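PDB 6VW4: aromatic-ring-hydroxylating dioxygenase beta subunit from Catenulispora acidiphila, which is of unknown function but belongs to the NTF2-like superfamily, binds a polyketide-type benzoisochromene acid in its pocket and may take part in polyketide biosynthesis. Local coordinates for residues Glu13-Gln18 with Thr81-Asp86; Tyr33-Thr38 with Ile53-Ile58; Val96-Tyr101 with Asp122-Gly127. All blocks are in the same frame, centred on the assembly; numbering follows the deposited sequence.

In the fold
The three contacts show how an NTF2-like fold closes a helical layer and a curved sheet around a pocket. Contact 1 sets helix 8-26 on strand 75-86, an outermost strand of the sheet within the chain. Contact 3 pairs the next two strands, 96-108 and 111-126, its centre only about 7 Å away; contacts 1 and 3 both touch the second subunit. Contact 2 joins the turn after helix 30-34 to the start of helix 55-68, its centre about 19 Å from contact 1 and 15 Å from contact 3. Along the chain it falls between the two halves of contact 1, and contact 3 follows. Tyr33 of contact 2 accepts a hydrogen bond from the ligand, and Phe100 of contact 3 lies near it.

Contact 1: Glu13-Gln18 with Thr81-Asp86; sequences EVQQHQ and TMLAID
Leu83, on strand 75-86, meets three residues of helix 8-26. Its CD2 methyl approaches the CG of Gln15 at 3.7 Å and the CG1 of Val14 at 4.0 Å, while its CD1 looks toward the amide end of Gln18, with OE1 4.4 Å away. The first torsion sets the leucine CG anti to its backbone N (chi1 171°). CD2 is thus the methyl that serves Val14 and Gln15, and CD1 the one that faces Gln18. The carbonyl O of Leu83 is hydrogen-bonded to the hydroxyl of Tyr11, on the same helix. Gln15 contributes aliphatic chain to this contact, since it is CG that touches the leucine. At the subunit boundary, Gln15 also packs on Gln15 of the second subunit. Two residues further along the strand, Ile85 adds a looser touch, its CG2 lying 4.5 Å from the CG2 of Val14. The carbonyl O of Ile85 accepts a hydrogen bond from Gln16 of the second subunit. The helix and strand segments run at 126° to each other, their axes 10.4 Å apart, a helix-on-sheet packing as in other NTF2-like folds. Chemically, the two segments are joined by dispersion between branched aliphatic groups and one methylene, CG, of Gln15, whereas the carbonyl oxygens of Leu83 and Ile85 add polar links to the same helix and to the second subunit.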
loop_
_atom_site.group_PDB
_atom_site.type_symbol
_atom_site.label_atom_id
_atom_site.label_comp_id
_atom_site.label_asym_id
_atom_site.label_seq_id
_atom_site.Cartn_x
_atom_site.Cartn_y
_atom_site.Cartn_z
ATOM N N GLU A 13 13.164 -7.258 2.022
ATOM C CA GLU A 13 14.319 -6.415 1.720
ATOM C C GLU A 13 14.037 -5.480 0.538
ATOM O O GLU A 13 14.448 -4.316 0.549
ATOM C CB GLU A 13 15.532 -7.303 1.436
ATOM C CG GLU A 13 16.866 -6.644 1.740
ATOM C CD GLU A 13 18.086 -7.430 1.246
ATOM O OE1 GLU A 13 17.987 -8.635 0.932
ATOM O OE2 GLU A 13 19.159 -6.799 1.160
ATOM N N VAL A 14 13.343 -5.967 -0.502
ATOM C CA VAL A 14 12.997 -5.081 -1.627
ATOM C C VAL A 14 12.052 -3.962 -1.171
ATOM O O VAL A 14 12.247 -2.781 -1.512
ATOM C CB VAL A 14 12.389 -5.870 -2.794
ATOM C CG1 VAL A 14 11.849 -4.862 -3.868
ATOM C CG2 VAL A 14 13.417 -6.838 -3.385
ATOM N N GLN A 15 11.041 -4.303 -0.368
ATOM C CA GLN A 15 10.129 -3.274 0.129
ATOM C C GLN A 15 10.871 -2.225 0.953
ATOM O O GLN A 15 10.605 -1.022 0.825
ATOM C CB GLN A 15 9.034 -3.896 0.980
ATOM C CG GLN A 15 8.182 -4.885 0.298
ATOM C CD GLN A 15 7.275 -5.603 1.295
ATOM O OE1 GLN A 15 7.697 -6.520 2.031
ATOM N NE2 GLN A 15 6.040 -5.175 1.348
ATOM N N GLN A 16 11.814 -2.666 1.806
ATOM C CA GLN A 16 12.577 -1.731 2.629
ATOM C C GLN A 16 13.409 -0.806 1.757
ATOM O O GLN A 16 13.501 0.408 2.018
ATOM C CB GLN A 16 13.477 -2.496 3.606
ATOM C CG GLN A 16 14.560 -1.643 4.283
ATOM C CD GLN A 16 14.126 -1.106 5.661
ATOM O OE1 GLN A 16 12.991 -1.312 6.088
ATOM N NE2 GLN A 16 15.029 -0.411 6.349
ATOM N N HIS A 17 14.070 -1.383 0.752
ATOM C CA HIS A 17 14.891 -0.608 -0.170
ATOM C C HIS A 17 14.026 0.370 -0.955
ATOM O O HIS A 17 14.368 1.541 -1.096
ATOM C CB HIS A 17 15.626 -1.593 -1.111
ATOM C CG HIS A 17 16.363 -0.948 -2.242
ATOM N ND1 HIS A 17 17.579 -0.311 -2.078
ATOM C CD2 HIS A 17 16.069 -0.873 -3.568
ATOM C CE1 HIS A 17 17.978 0.161 -3.248
ATOM N NE2 HIS A 17 17.095 -0.190 -4.172
ATOM N N GLN A 18 12.879 -0.084 -1.471
ATOM C CA GLN A 18 12.033 0.858 -2.216
ATOM C C GLN A 18 11.538 1.983 -1.323
ATOM O O GLN A 18 11.519 3.147 -1.734
ATOM C CB GLN A 18 10.866 0.131 -2.868
ATOM C CG GLN A 18 11.334 -0.755 -4.032
ATOM C CD GLN A 18 10.231 -1.596 -4.566
ATOM O OE1 GLN A 18 9.295 -1.914 -3.838
ATOM N NE2 GLN A 18 10.323 -1.969 -5.845
ATOM N N THR A 81 2.439 -0.389 -4.067
ATOM C CA THR A 81 1.743 -1.593 -3.591
ATOM C C THR A 81 1.895 -2.721 -4.615
ATOM O O THR A 81 2.390 -2.509 -5.724
ATOM C CB THR A 81 0.246 -1.321 -3.345
ATOM O OG1 THR A 81 -0.363 -0.917 -4.582
ATOM C CG2 THR A 81 0.020 -0.263 -2.276
ATOM N N MET A 82 1.396 -3.903 -4.264
ATOM C CA MET A 82 1.244 -5.019 -5.195
ATOM C C MET A 82 2.578 -5.494 -5.729
ATOM O O MET A 82 2.761 -5.660 -6.918
ATOM C CB MET A 82 0.266 -4.672 -6.323
ATOM C CG MET A 82 -1.132 -4.162 -5.701
ATOM S SD MET A 82 -2.095 -5.178 -4.500
ATOM C CE MET A 82 -2.509 -6.670 -5.383
ATOM N N LEU A 83 3.508 -5.753 -4.826
ATOM C CA LEU A 83 4.842 -6.155 -5.260
ATOM C C LEU A 83 4.860 -7.654 -5.562
ATOM O O LEU A 83 4.429 -8.460 -4.731
ATOM C CB LEU A 83 5.902 -5.845 -4.200
ATOM C CG LEU A 83 7.333 -6.410 -4.419
ATOM C CD1 LEU A 83 7.950 -5.668 -5.598
ATOM C CD2 LEU A 83 8.198 -6.203 -3.175
ATOM N N ALA A 84 5.353 -8.035 -6.746
ATOM C CA ALA A 84 5.671 -9.436 -7.044
ATOM C C ALA A 84 7.121 -9.529 -7.518
ATOM O O ALA A 84 7.560 -8.715 -8.332
ATOM C CB ALA A 84 4.713 -10.016 -8.097
ATOM N N ILE A 85 7.898 -10.448 -6.955
ATOM C CA ILE A 85 9.304 -10.573 -7.325
ATOM C C ILE A 85 9.514 -11.895 -8.071
ATOM O O ILE A 85 8.731 -12.851 -7.946
ATOM C CB ILE A 85 10.252 -10.482 -6.113
ATOM C CG1 ILE A 85 9.957 -11.636 -5.157
ATOM C CG2 ILE A 85 10.178 -9.129 -5.436
ATOM C CD1 ILE A 85 10.902 -11.676 -3.936
ATOM N N ASP A 86 10.572 -11.931 -8.886
ATOM C CA ASP A 86 10.963 -13.129 -9.636
ATOM C C ASP A 86 12.480 -13.155 -9.852
ATOM O O ASP A 86 13.130 -12.108 -10.009
ATOM C CB ASP A 86 10.236 -13.200 -10.986
#

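Contact 2: Tyr33-Thr38 with Ile53-Ile58; sequences YADTFT and IGREAI. With SDN ([(3S)-9-hydroxy-1-methyl-10-oxo-4,10-dihydro-3H-benzo[g]isochromen-3-yl]acetic acid), chain C.
Arg55 sends its CG anti to its carbonyl carbon (chi1 -55°) and then runs extended as far as NE, which brings NE to the turn at Ala34-Phe37. There it grips the carbonyl O of Phe37 side-on: NE donates at 3.0 Å and NH2 at 2.9 Å to that one oxygen, which lies in the guanidinium plane. The NH2 bond arrives in the carbonyl plane; NE sits above it. The backbone of Asp35 covers one face of the guanidinium at CA. Its carboxylate, turned 73° from the guanidinium, forms a long salt bridge from OD1 to Arg55 NE, an attraction of charges with no N-H aimed at the oxygen.

Ile58, one helical turn on, supplies the apolar half. Its CD1 lies over one face of the Phe37 ring, 4.0 Å from the centroid in a CH-pi contact and displaced toward the rim. Its CG2 reaches Ala34 CB at 3.8 Å and meets the edge of the Tyr33 ring, near that ring's plane. The carbonyl O of Tyr33 accepts from both the N and the OG1 of Thr36, and the type I beta turn from Ala34 to Phe37 has its own bond, from Phe37 N to Ala34 O. Gly54 occupies the N-cap of helix 55-68.

Beyond the isoleucine, the Tyr33 hydroxyl accepts a hydrogen bond of 2.8 Å from O4 of the bound benzoisochromene acid; Arg137 NH1 makes a weak hydrogen bond to the same tyrosine oxygen. Helix 8-26 packs on the same ring through Met22 and Leu25. The arginine side chain thus holds the turn by the Phe37 carbonyl, while Ile58 borders the tyrosine ring that receives the ligand's hydroxyl, linking helix 55-68 to the pocket wall.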
loop_
_atom_site.group_PDB
_atom_site.type_symbol
_atom_site.label_atom_id
_atom_site.label_comp_id
_atom_site.label_asym_id
_atom_site.label_seq_id
_atom_site.Cartn_x
_atom_site.Cartn_y
_atom_site.Cartn_z
ATOM N N TYR A 33 18.860 9.574 -3.649
ATOM C CA TYR A 33 18.038 8.684 -4.447
ATOM C C TYR A 33 18.866 8.062 -5.544
ATOM O O TYR A 33 18.771 6.854 -5.782
ATOM C CB TYR A 33 16.832 9.424 -5.026
ATOM C CG TYR A 33 16.017 8.663 -6.066
ATOM C CD1 TYR A 33 15.081 7.740 -5.677
ATOM C CD2 TYR A 33 16.184 8.881 -7.426
ATOM C CE1 TYR A 33 14.312 7.062 -6.583
ATOM C CE2 TYR A 33 15.422 8.178 -8.355
ATOM C CZ TYR A 33 14.464 7.288 -7.905
ATOM O OH TYR A 33 13.672 6.564 -8.752
ATOM N N ALA A 34 19.683 8.868 -6.228
ATOM C CA ALA A 34 20.496 8.317 -7.312
ATOM C C ALA A 34 21.523 7.322 -6.787
ATOM O O ALA A 34 21.880 6.385 -7.495
ATOM C CB ALA A 34 21.191 9.434 -8.100
ATOM N N ASP A 35 21.979 7.486 -5.551
ATOM C CA ASP A 35 22.916 6.532 -4.969
ATOM C C ASP A 35 22.289 5.194 -4.613
ATOM O O ASP A 35 23.011 4.304 -4.141
ATOM C CB ASP A 35 23.551 7.093 -3.681
ATOM C CG ASP A 35 24.568 8.210 -3.958
ATOM O OD1 ASP A 35 24.981 8.371 -5.130
ATOM O OD2 ASP A 35 24.931 8.935 -3.012
ATOM N N THR A 36 20.969 5.038 -4.730
ATOM C CA THR A 36 20.389 3.707 -4.547
ATOM C C THR A 36 20.314 2.955 -5.856
ATOM O O THR A 36 19.891 1.786 -5.880
ATOM C CB THR A 36 18.987 3.779 -3.918
ATOM O OG1 THR A 36 18.059 4.296 -4.876
ATOM C CG2 THR A 36 19.002 4.649 -2.673
ATOM N N PHE A 37 20.655 3.620 -6.948
ATOM C CA PHE A 37 20.813 2.960 -8.236
ATOM C C PHE A 37 22.264 2.499 -8.417
ATOM O O PHE A 37 23.177 3.008 -7.783
ATOM C CB PHE A 37 20.429 3.904 -9.370
ATOM C CG PHE A 37 18.932 4.078 -9.581
ATOM C CD1 PHE A 37 18.165 4.801 -8.692
ATOM C CD2 PHE A 37 18.316 3.508 -10.688
ATOM C CE1 PHE A 37 16.821 4.982 -8.913
ATOM C CE2 PHE A 37 16.971 3.690 -10.918
ATOM C CZ PHE A 37 16.228 4.429 -10.036
ATOM N N THR A 38 22.471 1.520 -9.293
ATOM C CA THR A 38 23.832 1.180 -9.658
ATOM C C THR A 38 24.467 2.344 -10.419
ATOM O O THR A 38 23.760 3.226 -10.907
ATOM C CB THR A 38 23.888 -0.061 -10.528
ATOM O OG1 THR A 38 23.137 0.164 -11.715
ATOM C CG2 THR A 38 23.359 -1.261 -9.798
ATOM N N ILE A 53 20.530 7.737 -17.578
ATOM C CA ILE A 53 21.421 6.595 -17.396
ATOM C C ILE A 53 22.636 7.023 -16.600
ATOM O O ILE A 53 23.324 7.983 -16.960
ATOM C CB ILE A 53 21.844 5.967 -18.725
ATOM C CG1 ILE A 53 20.625 5.892 -19.655
ATOM C CG2 ILE A 53 22.416 4.575 -18.478
ATOM C CD1 ILE A 53 20.781 4.938 -20.795
ATOM N N GLY A 54 22.891 6.323 -15.516
ATOM C CA GLY A 54 23.887 6.766 -14.582
ATOM C C GLY A 54 23.336 7.775 -13.607
ATOM O O GLY A 54 22.372 8.489 -13.879
ATOM N N ARG A 55 24.002 7.829 -12.448
ATOM C CA ARG A 55 23.552 8.666 -11.346
ATOM C C ARG A 55 23.503 10.141 -11.716
ATOM O O ARG A 55 22.573 10.851 -11.308
ATOM C CB ARG A 55 24.452 8.445 -10.138
ATOM C CG ARG A 55 24.536 6.976 -9.721
ATOM C CD ARG A 55 25.008 6.837 -8.282
ATOM N NE ARG A 55 24.999 5.437 -7.831
ATOM C CZ ARG A 55 26.014 4.823 -7.212
ATOM N NH1 ARG A 55 27.145 5.471 -6.963
ATOM N NH2 ARG A 55 25.905 3.551 -6.850
ATOM N N GLU A 56 24.495 10.632 -12.460
ATOM C CA GLU A 56 24.509 12.060 -12.775
ATOM C C GLU A 56 23.325 12.425 -13.667
ATOM O O GLU A 56 22.700 13.483 -13.494
ATOM C CB GLU A 56 25.842 12.452 -13.435
ATOM N N ALA A 57 23.004 11.564 -14.636
ATOM C CA ALA A 57 21.881 11.842 -15.519
ATOM C C ALA A 57 20.562 11.767 -14.749
ATOM O O ALA A 57 19.637 12.550 -15.004
ATOM C CB ALA A 57 21.895 10.864 -16.691
ATOM N N ILE A 58 20.481 10.852 -13.779
ATOM C CA ILE A 58 19.306 10.747 -12.925
ATOM C C ILE A 58 19.134 12.019 -12.121
ATOM O O ILE A 58 18.048 12.605 -12.084
ATOM C CB ILE A 58 19.421 9.515 -12.004
ATOM C CG1 ILE A 58 19.084 8.252 -12.765
ATOM C CG2 ILE A 58 18.462 9.564 -10.802
ATOM C CD1 ILE A 58 19.511 6.958 -12.033
HETATM O O4 SDN C . 10.944 7.328 -8.998
HETATM C C11 SDN C . 9.736 6.709 -9.322
HETATM C C12 SDN C . 8.752 7.360 -10.066
HETATM C C13 SDN C . 9.022 8.805 -10.544
HETATM O O5 SDN C . 10.048 9.339 -10.279
HETATM C C14 SDN C . 7.958 9.522 -11.356
HETATM C C15 SDN C . 8.228 10.961 -11.859
HETATM O O3 SDN C . 7.544 11.338 -13.073
HETATM C C16 SDN C . 9.288 11.886 -11.243
HETATM C C10 SDN C . 9.482 5.431 -8.851
HETATM C C9 SDN C . 8.270 4.788 -9.144
HETATM C C8 SDN C . 7.297 5.428 -9.896
HETATM C C7 SDN C . 7.526 6.721 -10.356
HETATM C C6 SDN C . 6.419 7.444 -11.191
HETATM C C5 SDN C . 6.713 8.863 -11.674
HETATM C C4 SDN C . 5.701 9.556 -12.473
HETATM C C3 SDN C . 6.169 10.822 -13.173
HETATM C C2 SDN C . 5.305 11.835 -12.445
HETATM C C1 SDN C . 4.173 12.546 -13.157
HETATM O O2 SDN C . 3.905 12.253 -14.345
HETATM O O1 SDN C . 3.529 13.435 -12.527
#

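Contact 3: Val96-Tyr101 with Asp122-Gly127; sequences VQADFY and DVLVRG
Asp122 OD2 is gripped by two groups, through a salt bridge from Arg137 NH2 and a hydrogen bond from Gln18 NE2, and it also lies against Phe100. The closest approach to that ring is from OD2 to CE1, at 3.5 Å, and it is oblique, whereas the carboxylate carbon CG stands at the ring's edge, in its plane. Carboxylate and ring planes are 70° apart. CE1 and CZ are the atoms of the Phe100 ring that meet the acid. An asparagine in place of Asp122 would probably leave the charge of Arg137 without its mate and weaken the polar link between sheet and helix 8-26.

The backbones form a regular antiparallel ladder, part of the long hairpin of strands 96-108 and 111-126 in the curved sheet of the NTF2-like fold. Val96 and Leu124 make one hydrogen-bonded pair, with Leu124 N to Val96 O at 2.7 Å; Ala98 and Asp122 make the next, with Asp122 N to Ala98 O also at 2.7 Å. Between them, Gln97 and Val123 are a non-hydrogen-bonded pair, where CA-H groups lean on the carbonyl oxygens: Val123 CA lies 3.4 Å from Val96 O.

On the face that carries Val96, Ala98, Asp122 and Leu124, the valine and leucine side chains lie side by side, pointing the same way, and Val96 CG1 comes within 3.6 Å of Leu124 CB. Leu124 CD1 also reaches Ala98 CB, at 4.1 Å. Helix 8-26 covers this face, with Leu10 on Val96, His17 on Leu124 and Gln18 on Phe100. Strand 75-86 flanks the other edge of strand 96-108, where Leu83 touches Ala98 and Ile85 touches Val96.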
loop_
_atom_site.group_PDB
_atom_site.type_symbol
_atom_site.label_atom_id
_atom_site.label_comp_id
_atom_site.label_asym_id
_atom_site.label_seq_id
_atom_site.Cartn_x
_atom_site.Cartn_y
_atom_site.Cartn_z
ATOM N N VAL A 96 17.253 -9.570 -9.358
ATOM C CA VAL A 96 15.842 -9.822 -9.088
ATOM C C VAL A 96 14.979 -8.791 -9.791
ATOM O O VAL A 96 15.275 -7.591 -9.788
ATOM C CB VAL A 96 15.536 -9.843 -7.579
ATOM C CG1 VAL A 96 15.786 -8.509 -6.964
ATOM C CG2 VAL A 96 14.095 -10.295 -7.341
ATOM N N GLN A 97 13.906 -9.276 -10.390
ATOM C CA GLN A 97 12.906 -8.438 -11.019
ATOM C C GLN A 97 11.738 -8.188 -10.069
ATOM O O GLN A 97 11.224 -9.123 -9.461
ATOM C CB GLN A 97 12.402 -9.096 -12.293
ATOM C CG GLN A 97 11.447 -8.218 -13.084
ATOM C CD GLN A 97 10.934 -8.919 -14.324
ATOM O OE1 GLN A 97 9.855 -9.514 -14.324
ATOM N NE2 GLN A 97 11.702 -8.829 -15.399
ATOM N N ALA A 98 11.311 -6.930 -9.983
ATOM C CA ALA A 98 10.213 -6.502 -9.141
ATOM C C ALA A 98 9.169 -5.772 -9.977
ATOM O O ALA A 98 9.450 -4.702 -10.531
ATOM C CB ALA A 98 10.714 -5.577 -8.034
ATOM N N ASP A 99 7.954 -6.315 -10.004
ATOM C CA ASP A 99 6.787 -5.673 -10.615
ATOM C C ASP A 99 5.849 -5.159 -9.531
ATOM O O ASP A 99 5.516 -5.891 -8.591
ATOM C CB ASP A 99 6.009 -6.639 -11.514
ATOM C CG ASP A 99 6.819 -7.092 -12.725
ATOM O OD1 ASP A 99 7.374 -6.208 -13.394
ATOM O OD2 ASP A 99 6.900 -8.307 -13.010
ATOM N N PHE A 100 5.391 -3.926 -9.686
ATOM C CA PHE A 100 4.551 -3.344 -8.668
ATOM C C PHE A 100 3.783 -2.154 -9.234
ATOM O O PHE A 100 3.974 -1.744 -10.374
ATOM C CB PHE A 100 5.412 -2.952 -7.443
ATOM C CG PHE A 100 6.480 -1.947 -7.744
ATOM C CD1 PHE A 100 7.729 -2.349 -8.252
ATOM C CD2 PHE A 100 6.255 -0.605 -7.528
ATOM C CE1 PHE A 100 8.732 -1.423 -8.524
ATOM C CE2 PHE A 100 7.271 0.361 -7.811
ATOM C CZ PHE A 100 8.499 -0.052 -8.309
ATOM N N TYR A 101 2.889 -1.625 -8.398
ATOM C CA TYR A 101 2.046 -0.482 -8.702
ATOM C C TYR A 101 2.570 0.716 -7.935
ATOM O O TYR A 101 3.007 0.599 -6.776
ATOM C CB TYR A 101 0.570 -0.736 -8.319
ATOM C CG TYR A 101 -0.166 -1.784 -9.150
ATOM C CD1 TYR A 101 0.389 -2.302 -10.330
ATOM C CD2 TYR A 101 -1.413 -2.257 -8.745
ATOM C CE1 TYR A 101 -0.303 -3.229 -11.085
ATOM C CE2 TYR A 101 -2.097 -3.165 -9.467
ATOM C CZ TYR A 101 -1.555 -3.630 -10.654
ATOM O OH TYR A 101 -2.264 -4.560 -11.363
ATOM N N ASP A 122 11.129 -2.892 -11.735
ATOM C CA ASP A 122 12.476 -2.657 -11.246
ATOM C C ASP A 122 13.306 -3.912 -11.488
ATOM O O ASP A 122 12.784 -5.034 -11.449
ATOM C CB ASP A 122 12.496 -2.363 -9.742
ATOM C CG ASP A 122 12.191 -0.937 -9.411
ATOM O OD1 ASP A 122 12.049 -0.120 -10.356
ATOM O OD2 ASP A 122 12.118 -0.634 -8.195
ATOM N N VAL A 123 14.607 -3.723 -11.709
ATOM C CA VAL A 123 15.582 -4.814 -11.645
ATOM C C VAL A 123 16.607 -4.436 -10.580
ATOM O O VAL A 123 17.192 -3.343 -10.632
ATOM C CB VAL A 123 16.261 -5.074 -12.992
ATOM C CG1 VAL A 123 17.321 -6.149 -12.820
ATOM C CG2 VAL A 123 15.215 -5.509 -14.064
ATOM N N LEU A 124 16.784 -5.307 -9.587
ATOM C CA LEU A 124 17.711 -5.070 -8.487
ATOM C C LEU A 124 18.844 -6.088 -8.542
ATOM O O LEU A 124 18.657 -7.236 -8.966
ATOM C CB LEU A 124 17.038 -5.162 -7.107
ATOM C CG LEU A 124 15.996 -4.033 -6.927
ATOM C CD1 LEU A 124 14.602 -4.608 -7.100
ATOM C CD2 LEU A 124 16.018 -3.366 -5.609
ATOM N N VAL A 125 20.014 -5.638 -8.097
ATOM C CA VAL A 125 21.208 -6.443 -7.946
ATOM C C VAL A 125 21.762 -6.156 -6.556
ATOM O O VAL A 125 21.356 -5.216 -5.875
ATOM C CB VAL A 125 22.287 -6.152 -9.015
ATOM C CG1 VAL A 125 21.803 -6.525 -10.371
ATOM C CG2 VAL A 125 22.684 -4.723 -8.992
ATOM N N ARG A 126 22.675 -7.005 -6.125
ATOM C CA ARG A 126 23.340 -6.829 -4.847
ATOM C C ARG A 126 24.714 -6.218 -5.081
ATOM O O ARG A 126 25.439 -6.632 -5.987
ATOM C CB ARG A 126 23.438 -8.165 -4.118
ATOM C CG ARG A 126 23.228 -8.002 -2.662
ATOM C CD ARG A 126 23.095 -9.337 -2.020
ATOM N NE ARG A 126 21.720 -9.817 -1.953
ATOM C CZ ARG A 126 20.795 -9.315 -1.150
ATOM N NH1 ARG A 126 21.096 -8.285 -0.373
ATOM N NH2 ARG A 126 19.559 -9.833 -1.152
ATOM N N GLY A 127 25.051 -5.213 -4.292
ATOM C CA GLY A 127 26.365 -4.619 -4.357
ATOM C C GLY A 127 27.431 -5.412 -3.596
ATOM O O GLY A 127 27.183 -6.465 -2.991
#